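PDB 1JYK: CTP:phosphocholine Cytidylyltransferase, which catalyses the transfer of a cytidylyl group from CTP to phosphocholine, yielding CDP-choline and pyrophosphate, in Streptococcus pneumoniae. Local coordinates for residues A[235-240]-A[244-249]; A[109-114]-A[195-200]; A[144-149]-A[156-161]. One frame throughout, in Å; residues are numbered along the deposited sequence.

How the interactions relate
Three contacts in one chain illustrate how elements laid around a central sheet are joined by side-chain packing. Along the chain, interaction 2 opens first with 109-114; both segments of interaction 3 follow before 195-200 completes interaction 2, and interaction 1 comes last. Interactions 1 and 2 lie on opposite sides of the chain's centre, their own centres about 32 Å apart. Interaction 3 sets strand 142-149 of the mixed sheet against strand 157-160 of a small antiparallel pair, with centres about 21 Å from interaction 1 and about 23 Å from interaction 2. It touches interaction 1 through a salt bridge between R149 and E236, tying the C-terminal region to the sheet.

Interaction 1. Residues A[235-240]-A[244-249]; sequences YEIDSV and RKLEEI
Y235 lays one face of its ring against L246, whose CB stands 4.1 Å from the ring centroid and 26° off the normal, offset toward the rim: a CH-pi contact. The ring and the leucine run antiparallel alongside one another. With CG turned anti to the backbone N (chi1 -176°), the ring reaches toward helix 240-250, and Y235 CE1 touches the outermost methyl of I249, CD1, at 3.8 Å. At the far end of the ring, Y235 OH comes to 3.4 Å from K245 CB, the two side chains lying roughly perpendicular. This hydroxyl is hydrogen-bonded to the backbone oxygen of D242 in the preceding turn of the helix; the nearby L246 N is poorly aligned for a bond.

L246 also serves a second neighbour. L246 CD2 meets I237 CD1 at 3.8 Å, again with the side chains nearly perpendicular, so one leucine packs against both the strand residue and the turn that follows it.

At the start of the helix, R244 N donates to V240 O over 2.8 Å, an ordinary helical i to i+4 bond. R244 then extends from CG to NE back past V240, and the valine's CG2 lies over one face of the guanidinium, 3.6 Å from NE, while CG1 approaches CZ at 3.8 Å. The contact is apolar cover for a flat cation rather than a polar bond.

S239 is the N-cap, its OG accepting from D242 N; D242 OD2 in turn holds the N-H of D238, one residue earlier. The whole is a strand-turn-helix unit, in which strand 234-236, paired antiparallel with 128-130, leads through a capped turn into the C-terminal helix that folds back over the tyrosine ring.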
loop_
_atom_site.group_PDB
_atom_site.type_symbol
_atom_site.label_atom_id
_atom_site.label_comp_id
_atom_site.label_asym_id
_atom_site.label_seq_id
_atom_site.Cartn_x
_atom_site.Cartn_y
_atom_site.Cartn_z
ATOM N N TYR A 235 3.792 10.873 3.915
ATOM C CA TYR A 235 4.379 11.795 2.962
ATOM C C TYR A 235 4.614 11.017 1.681
ATOM O O TYR A 235 5.432 10.104 1.650
ATOM C CB TYR A 235 5.694 12.347 3.492
ATOM C CG TYR A 235 6.316 13.396 2.603
ATOM C CD1 TYR A 235 6.422 14.719 3.028
ATOM C CD2 TYR A 235 6.838 13.062 1.355
ATOM C CE1 TYR A 235 7.038 15.681 2.233
ATOM C CE2 TYR A 235 7.454 14.014 0.554
ATOM C CZ TYR A 235 7.552 15.322 1.001
ATOM O OH TYR A 235 8.177 16.270 0.225
ATOM N N GLU A 236 3.882 11.380 0.632
ATOM C CA GLU A 236 3.984 10.714 -0.660
ATOM C C GLU A 236 5.204 11.136 -1.449
ATOM O O GLU A 236 5.502 12.324 -1.556
ATOM C CB GLU A 236 2.748 11.014 -1.507
ATOM C CG GLU A 236 1.437 10.768 -0.803
ATOM C CD GLU A 236 1.068 11.874 0.174
ATOM O OE1 GLU A 236 1.841 12.854 0.316
ATOM O OE2 GLU A 236 -0.008 11.754 0.803
ATOM N N ILE A 237 5.912 10.159 -1.998
ATOM C CA ILE A 237 7.078 10.445 -2.820
ATOM C C ILE A 237 6.662 10.052 -4.234
ATOM O O ILE A 237 6.789 8.897 -4.635
ATOM C CB ILE A 237 8.307 9.629 -2.367
ATOM C CG1 ILE A 237 8.537 9.847 -0.867
ATOM C CG2 ILE A 237 9.541 10.061 -3.156
ATOM C CD1 ILE A 237 9.848 9.318 -0.349
ATOM N N ASP A 238 6.140 11.026 -4.973
ATOM C CA ASP A 238 5.659 10.792 -6.327
ATOM C C ASP A 238 6.614 11.279 -7.402
ATOM O O ASP A 238 6.373 11.057 -8.587
ATOM C CB ASP A 238 4.303 11.481 -6.533
ATOM C CG ASP A 238 3.184 10.821 -5.746
ATOM O OD1 ASP A 238 3.266 9.598 -5.509
ATOM O OD2 ASP A 238 2.221 11.529 -5.366
ATOM N N SER A 239 7.683 11.954 -6.994
ATOM C CA SER A 239 8.666 12.479 -7.938
ATOM C C SER A 239 9.973 12.694 -7.202
ATOM O O SER A 239 9.992 12.689 -5.972
ATOM C CB SER A 239 8.188 13.817 -8.496
ATOM O OG SER A 239 8.172 14.805 -7.478
ATOM N N VAL A 240 11.065 12.887 -7.937
ATOM C CA VAL A 240 12.346 13.121 -7.279
ATOM C C VAL A 240 12.252 14.468 -6.551
ATOM O O VAL A 240 12.962 14.721 -5.585
ATOM C CB VAL A 240 13.524 13.118 -8.290
ATOM C CG1 VAL A 240 13.411 14.289 -9.241
ATOM C CG2 VAL A 240 14.845 13.165 -7.544
ATOM N N ARG A 244 13.387 15.250 -2.866
ATOM C CA ARG A 244 14.297 16.313 -2.468
ATOM C C ARG A 244 13.712 17.164 -1.338
ATOM O O ARG A 244 14.412 17.531 -0.396
ATOM C CB ARG A 244 14.633 17.183 -3.684
ATOM C CG ARG A 244 15.632 16.520 -4.611
ATOM C CD ARG A 244 15.611 17.097 -6.013
ATOM N NE ARG A 244 16.445 16.307 -6.917
ATOM C CZ ARG A 244 16.438 16.433 -8.243
ATOM N NH1 ARG A 244 15.633 17.323 -8.819
ATOM N NH2 ARG A 244 17.224 15.666 -8.993
ATOM N N LYS A 245 12.424 17.471 -1.432
ATOM C CA LYS A 245 11.768 18.270 -0.407
ATOM C C LYS A 245 11.764 17.546 0.936
ATOM O O LYS A 245 12.027 18.151 1.971
ATOM C CB LYS A 245 10.341 18.601 -0.840
ATOM C CG LYS A 245 10.287 19.735 -1.848
ATOM C CD LYS A 245 8.957 19.816 -2.569
ATOM C CE LYS A 245 8.993 20.922 -3.617
ATOM N NZ LYS A 245 7.639 21.249 -4.146
ATOM N N LEU A 246 11.468 16.249 0.914
ATOM C CA LEU A 246 11.436 15.451 2.136
ATOM C C LEU A 246 12.810 15.407 2.792
ATOM O O LEU A 246 12.930 15.490 4.013
ATOM C CB LEU A 246 10.985 14.018 1.836
ATOM C CG LEU A 246 11.064 13.038 3.013
ATOM C CD1 LEU A 246 10.161 13.518 4.147
ATOM C CD2 LEU A 246 10.648 11.645 2.551
ATOM N N GLU A 247 13.847 15.261 1.975
ATOM C CA GLU A 247 15.203 15.203 2.495
ATOM C C GLU A 247 15.487 16.481 3.269
ATOM O O GLU A 247 16.066 16.444 4.352
ATOM C CB GLU A 247 16.205 15.043 1.346
ATOM C CG GLU A 247 16.294 13.619 0.800
ATOM C CD GLU A 247 17.041 12.662 1.728
ATOM O OE1 GLU A 247 17.916 11.921 1.231
ATOM O OE2 GLU A 247 16.758 12.643 2.946
ATOM N N GLU A 248 15.065 17.608 2.707
ATOM C CA GLU A 248 15.264 18.904 3.343
ATOM C C GLU A 248 14.532 18.940 4.679
ATOM O O GLU A 248 15.049 19.448 5.675
ATOM C CB GLU A 248 14.750 20.027 2.436
ATOM C CG GLU A 248 15.363 21.401 2.706
ATOM C CD GLU A 248 16.810 21.330 3.198
ATOM O OE1 GLU A 248 17.629 20.627 2.559
ATOM O OE2 GLU A 248 17.129 21.979 4.225
ATOM N N ILE A 249 13.321 18.396 4.696
ATOM C CA ILE A 249 12.534 18.360 5.914
ATOM C C ILE A 249 13.222 17.485 6.956
ATOM O O ILE A 249 13.397 17.896 8.102
ATOM C CB ILE A 249 11.123 17.813 5.645
ATOM C CG1 ILE A 249 10.350 18.804 4.782
ATOM C CG2 ILE A 249 10.389 17.585 6.960
ATOM C CD1 ILE A 249 9.047 18.266 4.248
#

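Interaction 2. Residues A[109-114]-A[195-200]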
loop_
_atom_site.group_PDB
_atom_site.type_symbol
_atom_site.label_atom_id
_atom_site.label_comp_id
_atom_site.label_asym_id
_atom_site.label_seq_id
_atom_site.Cartn_x
_atom_site.Cartn_y
_atom_site.Cartn_z
ATOM N N TYR A 109 -2.069 -7.862 -9.693
ATOM C CA TYR A 109 -1.362 -9.132 -9.686
ATOM C C TYR A 109 -0.423 -9.293 -8.489
ATOM O O TYR A 109 -0.189 -10.408 -8.019
ATOM C CB TYR A 109 -0.598 -9.300 -11.002
ATOM C CG TYR A 109 -0.073 -10.695 -11.204
ATOM C CD1 TYR A 109 -0.940 -11.785 -11.318
ATOM C CD2 TYR A 109 1.298 -10.936 -11.224
ATOM C CE1 TYR A 109 -0.446 -13.087 -11.443
ATOM C CE2 TYR A 109 1.803 -12.228 -11.346
ATOM C CZ TYR A 109 0.930 -13.298 -11.455
ATOM O OH TYR A 109 1.442 -14.571 -11.566
ATOM N N SER A 110 0.117 -8.187 -7.995
ATOM C CA SER A 110 0.991 -8.250 -6.835
ATOM C C SER A 110 0.178 -8.785 -5.662
ATOM O O SER A 110 0.637 -9.640 -4.908
ATOM C CB SER A 110 1.528 -6.864 -6.510
ATOM O OG SER A 110 2.608 -6.539 -7.367
ATOM N N LEU A 111 -1.040 -8.279 -5.508
ATOM C CA LEU A 111 -1.898 -8.744 -4.432
ATOM C C LEU A 111 -2.422 -10.149 -4.744
ATOM O O LEU A 111 -2.632 -10.948 -3.828
ATOM C CB LEU A 111 -3.072 -7.784 -4.217
ATOM C CG LEU A 111 -3.949 -8.087 -2.994
ATOM C CD1 LEU A 111 -3.105 -8.115 -1.726
ATOM C CD2 LEU A 111 -5.032 -7.032 -2.879
ATOM N N TYR A 112 -2.640 -10.450 -6.026
ATOM C CA TYR A 112 -3.123 -11.781 -6.409
ATOM C C TYR A 112 -2.192 -12.870 -5.867
ATOM O O TYR A 112 -2.649 -13.877 -5.315
ATOM C CB TYR A 112 -3.209 -11.927 -7.934
ATOM C CG TYR A 112 -3.658 -13.312 -8.342
ATOM C CD1 TYR A 112 -5.011 -13.660 -8.311
ATOM C CD2 TYR A 112 -2.732 -14.307 -8.660
ATOM C CE1 TYR A 112 -5.438 -14.965 -8.578
ATOM C CE2 TYR A 112 -3.143 -15.622 -8.928
ATOM C CZ TYR A 112 -4.503 -15.944 -8.880
ATOM O OH TYR A 112 -4.931 -17.240 -9.118
ATOM N N LEU A 113 -0.885 -12.648 -6.020
ATOM C CA LEU A 113 0.130 -13.598 -5.571
ATOM C C LEU A 113 0.057 -13.942 -4.083
ATOM O O LEU A 113 0.516 -15.003 -3.673
ATOM C CB LEU A 113 1.523 -13.068 -5.920
ATOM C CG LEU A 113 1.789 -12.975 -7.427
ATOM C CD1 LEU A 113 3.012 -12.110 -7.689
ATOM C CD2 LEU A 113 1.987 -14.374 -7.996
ATOM N N VAL A 114 -0.522 -13.060 -3.275
ATOM C CA VAL A 114 -0.643 -13.321 -1.841
ATOM C C VAL A 114 -2.085 -13.157 -1.370
ATOM O O VAL A 114 -2.340 -12.883 -0.196
ATOM C CB VAL A 114 0.270 -12.366 -1.013
ATOM C CG1 VAL A 114 1.731 -12.701 -1.263
ATOM C CG2 VAL A 114 -0.010 -10.913 -1.385
ATOM N N SER A 195 -12.622 -13.445 -3.637
ATOM C CA SER A 195 -13.549 -13.978 -4.623
ATOM C C SER A 195 -13.599 -13.035 -5.832
ATOM O O SER A 195 -13.679 -13.483 -6.982
ATOM C CB SER A 195 -14.938 -14.147 -4.002
ATOM O OG SER A 195 -15.634 -12.915 -3.969
ATOM N N PHE A 196 -13.540 -11.731 -5.575
ATOM C CA PHE A 196 -13.553 -10.744 -6.653
ATOM C C PHE A 196 -12.247 -10.852 -7.435
ATOM O O PHE A 196 -12.221 -10.688 -8.660
ATOM C CB PHE A 196 -13.679 -9.320 -6.094
ATOM C CG PHE A 196 -14.929 -9.084 -5.298
ATOM C CD1 PHE A 196 -14.936 -8.158 -4.259
ATOM C CD2 PHE A 196 -16.099 -9.789 -5.576
ATOM C CE1 PHE A 196 -16.090 -7.935 -3.504
ATOM C CE2 PHE A 196 -17.257 -9.575 -4.830
ATOM C CZ PHE A 196 -17.251 -8.646 -3.789
ATOM N N ILE A 197 -11.163 -11.124 -6.716
ATOM C CA ILE A 197 -9.848 -11.258 -7.331
ATOM C C ILE A 197 -9.834 -12.488 -8.240
ATOM O O ILE A 197 -9.389 -12.411 -9.388
ATOM C CB ILE A 197 -8.742 -11.406 -6.256
ATOM C CG1 ILE A 197 -8.451 -10.037 -5.623
ATOM C CG2 ILE A 197 -7.486 -12.018 -6.877
ATOM C CD1 ILE A 197 -7.556 -10.095 -4.394
ATOM N N ASP A 198 -10.325 -13.609 -7.715
ATOM C CA ASP A 198 -10.369 -14.857 -8.477
ATOM C C ASP A 198 -11.130 -14.619 -9.767
ATOM O O ASP A 198 -10.648 -14.937 -10.851
ATOM C CB ASP A 198 -11.074 -15.957 -7.686
ATOM C CG ASP A 198 -10.247 -16.465 -6.522
ATOM O OD1 ASP A 198 -10.841 -17.062 -5.604
ATOM O OD2 ASP A 198 -9.013 -16.269 -6.521
ATOM N N LYS A 199 -12.320 -14.041 -9.640
ATOM C CA LYS A 199 -13.168 -13.754 -10.795
ATOM C C LYS A 199 -12.499 -12.862 -11.832
ATOM O O LYS A 199 -12.577 -13.135 -13.027
ATOM C CB LYS A 199 -14.487 -13.109 -10.346
ATOM C CG LYS A 199 -15.425 -12.725 -11.493
ATOM C CD LYS A 199 -16.612 -11.906 -10.989
ATOM C CE LYS A 199 -17.659 -12.790 -10.304
ATOM N NZ LYS A 199 -19.026 -12.187 -10.337
ATOM N N ALA A 200 -11.843 -11.793 -11.385
ATOM C CA ALA A 200 -11.183 -10.886 -12.313
ATOM C C ALA A 200 -10.021 -11.558 -13.038
ATOM O O ALA A 200 -9.851 -11.389 -14.249
ATOM C CB ALA A 200 -10.688 -9.649 -11.569
#
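Y112 turns an edge of its ring to I197, whose CG2 lies near the ring plane only 3.3 Å from Y112 CD1. I197 CG2 is 4.0 Å from Y112 CE1, so the approach is to one side of the ring, close to its CB end, and the two side chains cross obliquely. The tyrosine's conformation makes this possible: CG lies anti to the backbone N (chi1 178°), carrying the ring out from helix 108-112 toward helix 187-201.

I197 divides its two branches between neighbouring residues of the opposing helix. CG2, anti to its own backbone N, goes to the tyrosine, whereas the longer arm, with CG1 beside that N and chi2 extended at 170°, brings I197 CD1 to 4.2 Å from L111 CD2. This second touch is looser than the first. D198 OD2 passes 4.3 Å from Y112 CE1, but its polar partner is K115, with which it forms a salt bridge.

No hydrogen bond joins the two segments. Other residues enlarge the interface: Y201 meets the Y112 ring, F108 packs on I197, and M214 of helix 213-216 also touches I197. The result is helix-helix packing through a branched aliphatic side chain set against an aromatic edge, joining the short helix 108-112 to helix 187-201 of this nucleotidyltransferase fold.

Interaction 3. Residues A[144-149]-A[156-161]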
loop_
_atom_site.group_PDB
_atom_site.type_symbol
_atom_site.label_atom_id
_atom_site.label_comp_id
_atom_site.label_asym_id
_atom_site.label_seq_id
_atom_site.Cartn_x
_atom_site.Cartn_y
_atom_site.Cartn_z
ATOM N N TYR A 144 -9.197 2.356 5.831
ATOM C CA TYR A 144 -8.351 3.094 4.914
ATOM C C TYR A 144 -7.803 4.222 5.776
ATOM O O TYR A 144 -8.585 4.987 6.344
ATOM C CB TYR A 144 -9.165 3.724 3.783
ATOM C CG TYR A 144 -9.330 2.860 2.564
ATOM C CD1 TYR A 144 -8.235 2.474 1.803
ATOM C CD2 TYR A 144 -10.591 2.426 2.169
ATOM C CE1 TYR A 144 -8.391 1.675 0.675
ATOM C CE2 TYR A 144 -10.759 1.628 1.044
ATOM C CZ TYR A 144 -9.657 1.257 0.304
ATOM O OH TYR A 144 -9.825 0.477 -0.810
ATOM N N PHE A 145 -6.482 4.315 5.910
ATOM C CA PHE A 145 -5.887 5.409 6.673
ATOM C C PHE A 145 -5.684 6.477 5.609
ATOM O O PHE A 145 -4.823 6.343 4.738
ATOM C CB PHE A 145 -4.572 4.956 7.304
ATOM C CG PHE A 145 -4.767 3.944 8.390
ATOM C CD1 PHE A 145 -4.749 4.325 9.729
ATOM C CD2 PHE A 145 -5.030 2.615 8.075
ATOM C CE1 PHE A 145 -4.995 3.397 10.746
ATOM C CE2 PHE A 145 -5.277 1.679 9.079
ATOM C CZ PHE A 145 -5.261 2.074 10.420
ATOM N N SER A 146 -6.501 7.530 5.682
ATOM C CA SER A 146 -6.509 8.589 4.679
ATOM C C SER A 146 -6.094 10.008 5.065
ATOM O O SER A 146 -6.544 10.547 6.077
ATOM C CB SER A 146 -7.912 8.658 4.070
ATOM O OG SER A 146 -8.006 9.700 3.120
ATOM N N VAL A 147 -5.246 10.614 4.237
ATOM C CA VAL A 147 -4.818 11.987 4.457
ATOM C C VAL A 147 -5.581 12.842 3.442
ATOM O O VAL A 147 -5.975 12.354 2.375
ATOM C CB VAL A 147 -3.291 12.189 4.208
ATOM C CG1 VAL A 147 -2.476 11.506 5.306
ATOM C CG2 VAL A 147 -2.908 11.655 2.835
ATOM N N TYR A 148 -5.797 14.111 3.775
ATOM C CA TYR A 148 -6.485 15.024 2.871
ATOM C C TYR A 148 -5.451 15.664 1.941
ATOM O O TYR A 148 -4.366 16.055 2.382
ATOM C CB TYR A 148 -7.216 16.111 3.671
ATOM C CG TYR A 148 -7.800 17.224 2.822
ATOM C CD1 TYR A 148 -9.080 17.112 2.270
ATOM C CD2 TYR A 148 -7.076 18.389 2.572
ATOM C CE1 TYR A 148 -9.621 18.141 1.488
ATOM C CE2 TYR A 148 -7.606 19.418 1.798
ATOM C CZ TYR A 148 -8.876 19.290 1.260
ATOM O OH TYR A 148 -9.399 20.305 0.493
ATOM N N ARG A 149 -5.781 15.764 0.657
ATOM C CA ARG A 149 -4.876 16.362 -0.317
ATOM C C ARG A 149 -5.617 17.282 -1.280
ATOM O O ARG A 149 -6.805 17.091 -1.550
ATOM C CB ARG A 149 -4.171 15.279 -1.133
ATOM C CG ARG A 149 -3.149 14.481 -0.364
ATOM C CD ARG A 149 -2.074 15.376 0.212
ATOM N NE ARG A 149 -1.073 14.604 0.949
ATOM C CZ ARG A 149 -0.908 14.648 2.270
ATOM N NH1 ARG A 149 -1.688 15.432 3.016
ATOM N NH2 ARG A 149 0.045 13.914 2.848
ATOM N N TRP A 156 -7.476 8.603 -5.981
ATOM C CA TRP A 156 -8.828 8.079 -5.820
ATOM C C TRP A 156 -9.301 8.612 -4.474
ATOM O O TRP A 156 -8.520 8.702 -3.527
ATOM C CB TRP A 156 -8.845 6.552 -5.819
ATOM C CG TRP A 156 -8.683 5.934 -7.182
ATOM C CD1 TRP A 156 -8.337 6.572 -8.348
ATOM C CD2 TRP A 156 -8.823 4.546 -7.518
ATOM N NE1 TRP A 156 -8.245 5.666 -9.377
ATOM C CE2 TRP A 156 -8.541 4.415 -8.895
ATOM C CE3 TRP A 156 -9.155 3.400 -6.779
ATOM C CZ2 TRP A 156 -8.580 3.176 -9.556
ATOM C CZ3 TRP A 156 -9.198 2.169 -7.440
ATOM C CH2 TRP A 156 -8.911 2.070 -8.814
ATOM N N PHE A 157 -10.576 8.964 -4.385
ATOM C CA PHE A 157 -11.107 9.535 -3.156
ATOM C C PHE A 157 -12.155 8.701 -2.447
ATOM O O PHE A 157 -12.866 7.901 -3.063
ATOM C CB PHE A 157 -11.665 10.924 -3.449
ATOM C CG PHE A 157 -10.699 11.817 -4.159
ATOM C CD1 PHE A 157 -9.938 12.745 -3.450
ATOM C CD2 PHE A 157 -10.518 11.709 -5.531
ATOM C CE1 PHE A 157 -9.006 13.556 -4.102
ATOM C CE2 PHE A 157 -9.592 12.511 -6.193
ATOM C CZ PHE A 157 -8.830 13.440 -5.473
ATOM N N LEU A 158 -12.246 8.915 -1.139
ATOM C CA LEU A 158 -13.180 8.198 -0.286
ATOM C C LEU A 158 -14.454 8.996 -0.017
ATOM O O LEU A 158 -14.395 10.136 0.443
ATOM C CB LEU A 158 -12.495 7.863 1.046
ATOM C CG LEU A 158 -11.273 6.940 0.948
ATOM C CD1 LEU A 158 -10.364 7.149 2.153
ATOM C CD2 LEU A 158 -11.738 5.487 0.874
ATOM N N VAL A 159 -15.601 8.389 -0.299
ATOM C CA VAL A 159 -16.888 9.037 -0.064
ATOM C C VAL A 159 -17.475 8.447 1.214
ATOM O O VAL A 159 -17.729 7.245 1.284
ATOM C CB VAL A 159 -17.868 8.776 -1.230
ATOM C CG1 VAL A 159 -19.259 9.291 -0.868
ATOM C CG2 VAL A 159 -17.352 9.443 -2.498
ATOM N N TYR A 160 -17.694 9.279 2.226
ATOM C CA TYR A 160 -18.236 8.773 3.482
ATOM C C TYR A 160 -18.997 9.803 4.313
ATOM O O TYR A 160 -18.866 11.012 4.106
ATOM C CB TYR A 160 -17.109 8.169 4.329
ATOM C CG TYR A 160 -16.013 9.149 4.690
ATOM C CD1 TYR A 160 -15.981 9.763 5.945
ATOM C CD2 TYR A 160 -14.987 9.438 3.790
ATOM C CE1 TYR A 160 -14.947 10.644 6.300
ATOM C CE2 TYR A 160 -13.949 10.316 4.133
ATOM C CZ TYR A 160 -13.937 10.912 5.393
ATOM O OH TYR A 160 -12.911 11.763 5.744
ATOM N N GLY A 161 -19.779 9.296 5.265
ATOM C CA GLY A 161 -20.567 10.150 6.132
ATOM C C GLY A 161 -20.112 10.150 7.582
ATOM O O GLY A 161 -18.937 9.940 7.879
#
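L158 carries the contact from the side of 156-161, one of its methyls going to Y144 and the other to S146. L158 CD2 lies 3.5 Å from Y144 CD2, approaching the ring obliquely. L158 CD1 presses on S146 CB at 3.5 Å, a tight carbon pair. The CB atoms of Y144 and S146 both face L158 from the same side of strand 142-149, so the fork of the leucine rests on the two residues at once.

Polar bonding runs past this contact rather than across it. S146 OG, although 3.6 Å from L158 CD1, is hydrogen-bonded to I178 O, so the hydroxyl has a polar partner beside the leucine. Farther along the strand, R149 makes a salt bridge with E236.

Around the contact, W185 meets the Y144 ring edge-to-face, while V226 of strand 224-228 and V166 of strand 166-170 touch L158. The chemistry implies that the small antiparallel pair 157-160 and 166-170 is held over the main sheet here by buried side-chain packing, without backbone pairing between the two segments.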